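Side-chain contacts in RBSTP2229 gene product (Geobacillus stearothermophilus, PDB 1T6A), which is of unknown function and belongs to DUF1885, a family of proteins whose role remains uncharacterised: residues Y48-R51 with V56-L59; I84-G89 with G93-A98; F101-A106 with S117-V122. All blocks are in the same frame, centred on the assembly; numbering follows the deposited sequence.

Interaction 1 (Y48-R51 with V56-L59)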
loop_
_atom_site.group_PDB
_atom_site.type_symbol
_atom_site.label_atom_id
_atom_site.label_comp_id
_atom_site.label_asym_id
_atom_site.label_seq_id
_atom_site.Cartn_x
_atom_site.Cartn_y
_atom_site.Cartn_z
ATOM N N TYR A 48 -1.378 6.616 -6.372
ATOM C CA TYR A 48 -0.782 7.762 -7.028
ATOM C C TYR A 48 0.225 7.313 -8.061
ATOM O O TYR A 48 0.826 6.262 -7.928
ATOM C CB TYR A 48 -0.077 8.650 -5.999
ATOM C CG TYR A 48 -1.001 9.195 -4.943
ATOM C CD1 TYR A 48 -1.871 10.251 -5.226
ATOM C CD2 TYR A 48 -1.028 8.647 -3.667
ATOM C CE1 TYR A 48 -2.730 10.751 -4.256
ATOM C CE2 TYR A 48 -1.895 9.138 -2.694
ATOM C CZ TYR A 48 -2.727 10.190 -2.991
ATOM O OH TYR A 48 -3.573 10.672 -2.038
ATOM N N THR A 49 0.404 8.147 -9.076
ATOM C CA THR A 49 1.520 8.061 -10.010
ATOM C C THR A 49 2.474 9.208 -9.690
ATOM O O THR A 49 2.031 10.326 -9.506
ATOM C CB THR A 49 0.984 8.240 -11.448
ATOM O OG1 THR A 49 0.019 7.216 -11.742
ATOM C CG2 THR A 49 2.095 8.042 -12.472
ATOM N N VAL A 50 3.773 8.926 -9.640
ATOM C CA VAL A 50 4.792 9.909 -9.288
ATOM C C VAL A 50 5.499 10.488 -10.527
ATOM O O VAL A 50 5.997 9.744 -11.378
ATOM C CB VAL A 50 5.856 9.276 -8.366
ATOM C CG1 VAL A 50 6.971 10.272 -8.030
ATOM C CG2 VAL A 50 5.222 8.765 -7.089
ATOM N N ARG A 51 5.543 11.818 -10.614
ATOM C CA ARG A 51 6.415 12.515 -11.568
ATOM C C ARG A 51 7.222 13.630 -10.874
ATOM O O ARG A 51 6.820 14.169 -9.839
ATOM C CB ARG A 51 5.585 13.052 -12.745
ATOM C CG ARG A 51 5.687 14.559 -13.017
ATOM C CD ARG A 51 4.549 15.122 -13.867
ATOM N NE ARG A 51 4.501 16.589 -13.813
ATOM C CZ ARG A 51 3.463 17.321 -13.381
ATOM N NH1 ARG A 51 2.341 16.753 -12.933
ATOM N NH2 ARG A 51 3.556 18.648 -13.392
ATOM N N VAL A 56 10.402 19.203 -7.687
ATOM C CA VAL A 56 9.223 18.940 -6.876
ATOM C C VAL A 56 8.601 17.607 -7.359
ATOM O O VAL A 56 8.419 17.376 -8.573
ATOM C CB VAL A 56 8.188 20.064 -7.028
ATOM C CG1 VAL A 56 6.921 19.749 -6.270
ATOM C CG2 VAL A 56 8.765 21.424 -6.533
ATOM N N LEU A 57 8.268 16.733 -6.420
ATOM C CA LEU A 57 7.570 15.479 -6.758
ATOM C C LEU A 57 6.067 15.667 -6.757
ATOM O O LEU A 57 5.511 16.083 -5.748
ATOM C CB LEU A 57 7.962 14.390 -5.767
ATOM C CG LEU A 57 9.396 13.891 -5.925
ATOM C CD1 LEU A 57 9.853 13.144 -4.690
ATOM C CD2 LEU A 57 9.552 12.996 -7.166
ATOM N N TYR A 58 5.406 15.396 -7.874
ATOM C CA TYR A 58 3.959 15.490 -7.947
ATOM C C TYR A 58 3.342 14.103 -7.976
ATOM O O TYR A 58 3.686 13.273 -8.812
ATOM C CB TYR A 58 3.487 16.291 -9.164
ATOM C CG TYR A 58 3.912 17.730 -9.111
ATOM C CD1 TYR A 58 3.132 18.685 -8.471
ATOM C CD2 TYR A 58 5.123 18.129 -9.660
ATOM C CE1 TYR A 58 3.544 20.016 -8.393
ATOM C CE2 TYR A 58 5.539 19.452 -9.601
ATOM C CZ TYR A 58 4.756 20.381 -8.957
ATOM O OH TYR A 58 5.198 21.671 -8.892
ATOM N N LEU A 59 2.456 13.853 -7.024
ATOM C CA LEU A 59 1.662 12.636 -6.989
ATOM C C LEU A 59 0.315 12.940 -7.622
ATOM O O LEU A 59 -0.385 13.847 -7.181
ATOM C CB LEU A 59 1.487 12.141 -5.548
ATOM C CG LEU A 59 2.654 11.345 -4.946
ATOM C CD1 LEU A 59 3.934 12.125 -4.955
ATOM C CD2 LEU A 59 2.325 10.899 -3.517
#
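The beta hairpin of strands 48-53 and 56-61 opens the four-stranded antiparallel sheet, and R51 and Y58 form its hydrogen-bonded pair here. R51 N gives its hydrogen to Y58 O at 3.0 Å, almost straight at 174°, and Y58 N returns the bond to R51 O at 2.7 Å. The next pair, V50 with L59, is non-hydrogen-bonded; the side chains of both lie on the same face of the sheet.

On that face Y48 and L59 cross at about a right angle: L59 CB rests 3.9 Å from Y48 CG, and L59 CD2 reaches along the ring to Y48 CD2 at 4.0 Å. M69 of strand 68-76 adjoins both. The tyrosine suits its place because its CB and ring pack on L59 while the hydroxyl at the far end bonds to D94 on helix 92-109. A phenylalanine in place of Y48 would probably leave D94 OD1 without its hydroxyl partner and weaken the tie between hairpin and helix. The branched V50 serves two neighbours: with CG1 anti to the backbone N (chi1 178°), this methyl meets L57 CD2 at 3.9 Å while CG2 lies alongside L59 CD1 at 4.2 Å.

The other face carries a flat-on-flat arrangement. In the R51 conformer described, one of two modelled, the extended chain brings the guanidinium over the near rim of the Y58 ring, the planes only 12° apart and R51 NH2 4.1 Å from Y58 CD2; given the second conformer, this overlap is doubtful as a permanent feature. The ring's opposite face is met from within its own strand by V56, whose CG1 sits 3.5 Å above the plane, offset toward the rim.

Interaction 2 (I84-G89 with G93-A98)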
loop_
_atom_site.group_PDB
_atom_site.type_symbol
_atom_site.label_atom_id
_atom_site.label_comp_id
_atom_site.label_asym_id
_atom_site.label_seq_id
_atom_site.Cartn_x
_atom_site.Cartn_y
_atom_site.Cartn_z
ATOM N N ILE A 84 4.947 18.527 2.398
ATOM C CA ILE A 84 3.882 17.888 1.638
ATOM C C ILE A 84 2.743 18.869 1.547
ATOM O O ILE A 84 2.126 19.202 2.559
ATOM C CB ILE A 84 3.429 16.580 2.305
ATOM C CG1 ILE A 84 4.608 15.626 2.388
ATOM C CG2 ILE A 84 2.270 15.959 1.518
ATOM C CD1 ILE A 84 4.337 14.434 3.236
ATOM N N ALA A 85 2.503 19.368 0.338
ATOM C CA ALA A 85 1.456 20.335 0.064
ATOM C C ALA A 85 0.263 19.671 -0.613
ATOM O O ALA A 85 0.401 19.022 -1.649
ATOM C CB ALA A 85 2.001 21.467 -0.843
ATOM N N LEU A 86 -0.910 19.842 -0.019
ATOM C CA LEU A 86 -2.152 19.428 -0.640
ATOM C C LEU A 86 -2.775 20.607 -1.379
ATOM O O LEU A 86 -2.912 21.682 -0.810
ATOM C CB LEU A 86 -3.137 18.941 0.411
ATOM C CG LEU A 86 -2.770 17.672 1.166
ATOM C CD1 LEU A 86 -3.763 17.497 2.300
ATOM C CD2 LEU A 86 -2.805 16.479 0.246
ATOM N N PRO A 87 -3.174 20.393 -2.632
ATOM C CA PRO A 87 -3.804 21.449 -3.425
ATOM C C PRO A 87 -5.217 21.758 -2.930
ATOM O O PRO A 87 -5.771 20.977 -2.141
ATOM C CB PRO A 87 -3.836 20.854 -4.833
ATOM C CG PRO A 87 -3.929 19.368 -4.600
ATOM C CD PRO A 87 -3.078 19.125 -3.381
ATOM N N PRO A 88 -5.770 22.904 -3.338
ATOM C CA PRO A 88 -7.117 23.328 -2.919
ATOM C C PRO A 88 -8.217 22.279 -3.083
ATOM O O PRO A 88 -9.075 22.164 -2.202
ATOM C CB PRO A 88 -7.397 24.533 -3.822
ATOM C CG PRO A 88 -6.050 25.114 -4.059
ATOM C CD PRO A 88 -5.128 23.915 -4.204
ATOM N N GLY A 89 -8.180 21.512 -4.162
ATOM C CA GLY A 89 -9.206 20.497 -4.384
ATOM C C GLY A 89 -8.950 19.133 -3.741
ATOM O O GLY A 89 -9.630 18.168 -4.070
ATOM N N GLY A 93 -9.609 11.494 0.882
ATOM C CA GLY A 93 -8.646 10.431 0.671
ATOM C C GLY A 93 -7.205 10.914 0.666
ATOM O O GLY A 93 -6.353 10.319 1.317
ATOM N N ASP A 94 -6.942 11.992 -0.067
ATOM C CA ASP A 94 -5.615 12.592 -0.155
ATOM C C ASP A 94 -5.090 12.984 1.219
ATOM O O ASP A 94 -3.921 12.797 1.490
ATOM C CB ASP A 94 -5.640 13.874 -0.992
ATOM C CG ASP A 94 -5.850 13.634 -2.477
ATOM O OD1 ASP A 94 -5.378 12.617 -3.045
ATOM O OD2 ASP A 94 -6.462 14.480 -3.162
ATOM N N LYS A 95 -5.947 13.551 2.069
ATOM C CA LYS A 95 -5.526 14.002 3.382
ATOM C C LYS A 95 -5.034 12.813 4.204
ATOM O O LYS A 95 -3.978 12.877 4.820
ATOM C CB LYS A 95 -6.662 14.702 4.135
ATOM C CG LYS A 95 -7.040 16.077 3.567
ATOM C CD LYS A 95 -8.244 16.674 4.335
ATOM C CE LYS A 95 -8.881 17.861 3.631
ATOM N NZ LYS A 95 -9.084 17.611 2.172
ATOM N N GLY A 96 -5.822 11.745 4.217
ATOM C CA GLY A 96 -5.450 10.524 4.893
ATOM C C GLY A 96 -4.154 9.937 4.371
ATOM O O GLY A 96 -3.284 9.563 5.159
ATOM N N LYS A 97 -3.992 9.876 3.051
ATOM C CA LYS A 97 -2.770 9.319 2.497
ATOM C C LYS A 97 -1.559 10.174 2.849
ATOM O O LYS A 97 -0.508 9.636 3.190
ATOM C CB LYS A 97 -2.870 9.125 0.992
ATOM C CG LYS A 97 -3.929 8.124 0.575
ATOM C CD LYS A 97 -3.566 6.718 1.015
ATOM C CE LYS A 97 -4.593 5.736 0.531
ATOM N NZ LYS A 97 -5.699 5.689 1.441
ATOM N N ALA A 98 -1.720 11.494 2.839
ATOM C CA ALA A 98 -0.618 12.393 3.176
ATOM C C ALA A 98 -0.251 12.186 4.627
ATOM O O ALA A 98 0.918 12.155 4.967
ATOM C CB ALA A 98 -0.994 13.887 2.925
#
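L86 carries most of this contact, its two methyls resting on the first turns of helix 92-109. CD1 lies against the K95 stem, 3.8 Å from K95 CG, the side chains crossing at about a right angle. CD2 turns inward, 4.0 Å from D94 CB and 4.1 Å from A98 CB. From the strand itself I84 adds CG2, which meets the same methyl, A98 CB, at 4.1 Å. A residue as small as alanine suits a place where two branched side chains converge, and M69 on strand 68-76 also touches all three.

The polar ends lie apart. Of its side chain, D94 turns the methylene to L86; OD1 is taken by the Y48 hydroxyl, and OD2 receives the backbone N-H groups of T91, K67 and G68, a threefold grip that would favour a charged carboxylate. K95 likewise lends its carbon chain, then bends (chi4 46°) to bring NZ within a weak bond of T91 O. Past L86 the packing fades: P87 and P88 swing away from the helix, and P88 and G89 are exposed. This is a two-layer alpha+beta arrangement, a helix on one face of an antiparallel sheet, here meeting the end of outermost strand 79-85.

Interaction 3 (F101-A106 with S117-V122). With NO3 (nitrate ion), chain B.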
loop_
_atom_site.group_PDB
_atom_site.type_symbol
_atom_site.label_atom_id
_atom_site.label_comp_id
_atom_site.label_asym_id
_atom_site.label_seq_id
_atom_site.Cartn_x
_atom_site.Cartn_y
_atom_site.Cartn_z
ATOM N N PHE A 101 1.752 8.785 4.872
ATOM C CA PHE A 101 3.111 8.868 4.367
ATOM C C PHE A 101 3.992 9.765 5.248
ATOM O O PHE A 101 5.159 9.469 5.429
ATOM C CB PHE A 101 3.142 9.362 2.919
ATOM C CG PHE A 101 4.514 9.566 2.406
ATOM C CD1 PHE A 101 5.369 8.478 2.233
ATOM C CD2 PHE A 101 4.996 10.848 2.152
ATOM C CE1 PHE A 101 6.649 8.659 1.793
ATOM C CE2 PHE A 101 6.290 11.031 1.698
ATOM C CZ PHE A 101 7.116 9.941 1.517
ATOM N N SER A 102 3.428 10.838 5.789
ATOM C CA SER A 102 4.204 11.773 6.588
ATOM C C SER A 102 4.679 11.099 7.877
ATOM O O SER A 102 5.848 11.233 8.263
ATOM C CB SER A 102 3.359 12.991 6.988
ATOM O OG SER A 102 2.956 13.758 5.882
ATOM N N LYS A 103 3.779 10.360 8.524
ATOM C CA LYS A 103 4.127 9.637 9.747
ATOM C C LYS A 103 5.183 8.576 9.479
ATOM O O LYS A 103 6.135 8.468 10.216
ATOM C CB LYS A 103 2.884 9.020 10.394
ATOM C CG LYS A 103 2.039 10.056 11.089
ATOM C CD LYS A 103 0.618 9.565 11.330
ATOM C CE LYS A 103 -0.245 10.645 11.983
ATOM N NZ LYS A 103 -1.681 10.187 12.061
ATOM N N TRP A 104 5.018 7.791 8.424
ATOM C CA TRP A 104 6.049 6.807 8.059
ATOM C C TRP A 104 7.401 7.479 7.807
ATOM O O TRP A 104 8.453 7.012 8.254
ATOM C CB TRP A 104 5.635 6.046 6.811
ATOM C CG TRP A 104 6.624 5.048 6.399
ATOM C CD1 TRP A 104 6.738 3.737 6.843
ATOM C CD2 TRP A 104 7.678 5.240 5.455
ATOM N NE1 TRP A 104 7.809 3.136 6.232
ATOM C CE2 TRP A 104 8.398 4.029 5.373
ATOM C CE3 TRP A 104 8.077 6.316 4.649
ATOM C CZ2 TRP A 104 9.490 3.865 4.525
ATOM C CZ3 TRP A 104 9.180 6.155 3.825
ATOM C CH2 TRP A 104 9.875 4.943 3.774
ATOM N N LEU A 105 7.365 8.595 7.096
ATOM C CA LEU A 105 8.573 9.351 6.811
ATOM C C LEU A 105 9.265 9.811 8.097
ATOM O O LEU A 105 10.460 9.672 8.238
ATOM C CB LEU A 105 8.195 10.548 5.948
ATOM C CG LEU A 105 9.270 11.234 5.157
ATOM C CD1 LEU A 105 9.824 10.301 4.049
ATOM C CD2 LEU A 105 8.661 12.513 4.590
ATOM N N ALA A 106 8.499 10.337 9.035
ATOM C CA ALA A 106 9.028 10.817 10.299
ATOM C C ALA A 106 9.632 9.675 11.139
ATOM O O ALA A 106 10.695 9.822 11.706
ATOM C CB ALA A 106 7.932 11.525 11.077
ATOM N N SER A 117 -3.140 19.134 10.807
ATOM C CA SER A 117 -4.116 19.239 11.888
ATOM C C SER A 117 -3.672 20.151 13.051
ATOM O O SER A 117 -4.447 20.375 13.970
ATOM C CB SER A 117 -4.364 17.846 12.470
ATOM O OG SER A 117 -3.242 17.443 13.254
ATOM N N GLY A 118 -2.420 20.622 13.035
ATOM C CA GLY A 118 -1.844 21.382 14.131
ATOM C C GLY A 118 -1.087 20.547 15.160
ATOM O O GLY A 118 -0.450 21.083 16.035
ATOM N N ARG A 119 -1.146 19.230 15.044
ATOM C CA ARG A 119 -0.418 18.324 15.929
ATOM C C ARG A 119 1.057 18.273 15.554
ATOM O O ARG A 119 1.399 18.268 14.395
ATOM C CB ARG A 119 -1.026 16.934 15.793
ATOM C CG ARG A 119 -0.538 15.894 16.755
ATOM C CD ARG A 119 -1.218 14.525 16.524
ATOM N NE ARG A 119 -0.496 13.407 17.139
ATOM C CZ ARG A 119 -0.639 12.134 16.780
ATOM N NH1 ARG A 119 -1.473 11.784 15.806
ATOM N NH2 ARG A 119 0.060 11.193 17.398
ATOM N N THR A 120 1.918 18.239 16.562
ATOM C CA THR A 120 3.349 18.072 16.392
ATOM C C THR A 120 3.776 16.728 17.001
ATOM O O THR A 120 3.424 16.425 18.134
ATOM C CB THR A 120 4.072 19.240 17.084
ATOM O OG1 THR A 120 3.850 20.442 16.334
ATOM C CG2 THR A 120 5.580 19.070 17.048
HETATM N N MSE A 121 4.525 15.923 16.254
HETATM C CA MSE A 121 5.073 14.667 16.782
HETATM C C MSE A 121 6.615 14.687 16.685
HETATM O O MSE A 121 7.171 14.965 15.622
HETATM C CB MSE A 121 4.521 13.471 16.003
HETATM C CG MSE A 121 3.003 13.409 15.861
HETATM SE SE MSE A 121 2.459 11.877 14.740
HETATM C CE MSE A 121 3.189 10.513 15.905
ATOM N N VAL A 122 7.301 14.385 17.783
ATOM C CA VAL A 122 8.768 14.394 17.816
ATOM C C VAL A 122 9.353 12.978 17.818
ATOM O O VAL A 122 9.022 12.167 18.673
ATOM C CB VAL A 122 9.298 15.186 19.039
ATOM C CG1 VAL A 122 10.817 15.134 19.132
ATOM C CG2 VAL A 122 8.824 16.640 18.980
HETATM N N NO3 B . -3.020 13.778 13.035
HETATM O O1 NO3 B . -3.103 14.127 11.682
HETATM O O2 NO3 B . -2.869 12.433 13.416
HETATM O O3 NO3 B . -3.058 14.801 13.981
#
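Nitrate O2 is gripped from two sides of the contact, by K103 NZ at 2.9 Å and by R119 NH1 at 2.8 Å, the latter bond weak because its angle at hydrogen is only 129°. The ion, probably taken from the crystallisation liquor, sits between helix 92-109 and the ST turn that leads into strand 120-123 of the small C-terminal hairpin. In that turn S117 OG accepts R119 N-H at 3.3 Å with an angle of 160°. A serine suits the place because a short hydroxyl side chain can reach back to the N-H two residues on; in the crystal the same hydroxyl also donates to nitrate O3 at 2.7 Å. G118 continues the turn with a positive phi, where a beta carbon would press on the carbonyl oxygen of S117.

In the crystal K103 NZ and R119 NH1 share the nitrate, whose charge probably offsets their like charges. K103 runs out extended beyond CG to bring its ammonium to the ion, while the extended R119 chain runs along the nitrate, its CD 3.2 Å from nitrate O3. The R119 guanidinium presents an edge to nitrate O2, which lies in its plane.

Beside the ion the contact is made by carbon and selenium. K103 and M121, a selenomethionine here, cross at about a right angle, K103 CE standing 4.1 Å from M121 SE. L115 touches both side chains, so the aliphatic part of the lysine has apolar company before its charged end emerges at the surface. A long unbranched side chain can touch both neighbours: bent at its last torsion (chi3 62°), M121 brings SE over the centre of one face of the R119 guanidinium, 3.6 Å above the plane.

In the fold
After the long helix 16-45, interaction 1 closes the tight turn between strands 48-53 and 56-61. The chain then adds strands 68-76 and 79-85, and interaction 2 closes the short connection from the last of these into helix 92-109. Interaction 3 bridges a longer excursion, through the helix end and strand 111-114, back to that helix. The three follow in series, none nested or crossed. Interactions 1 and 2 meet where Y48 reaches helix 92-109, joining the two outermost strands of the sheet to one helix; interactions 2 and 3 share this helix and touch at I84 CD1 and F101 CD2, 3.8 Å apart. Interactions 1 and 3 do not touch, their centres about 20 Å apart.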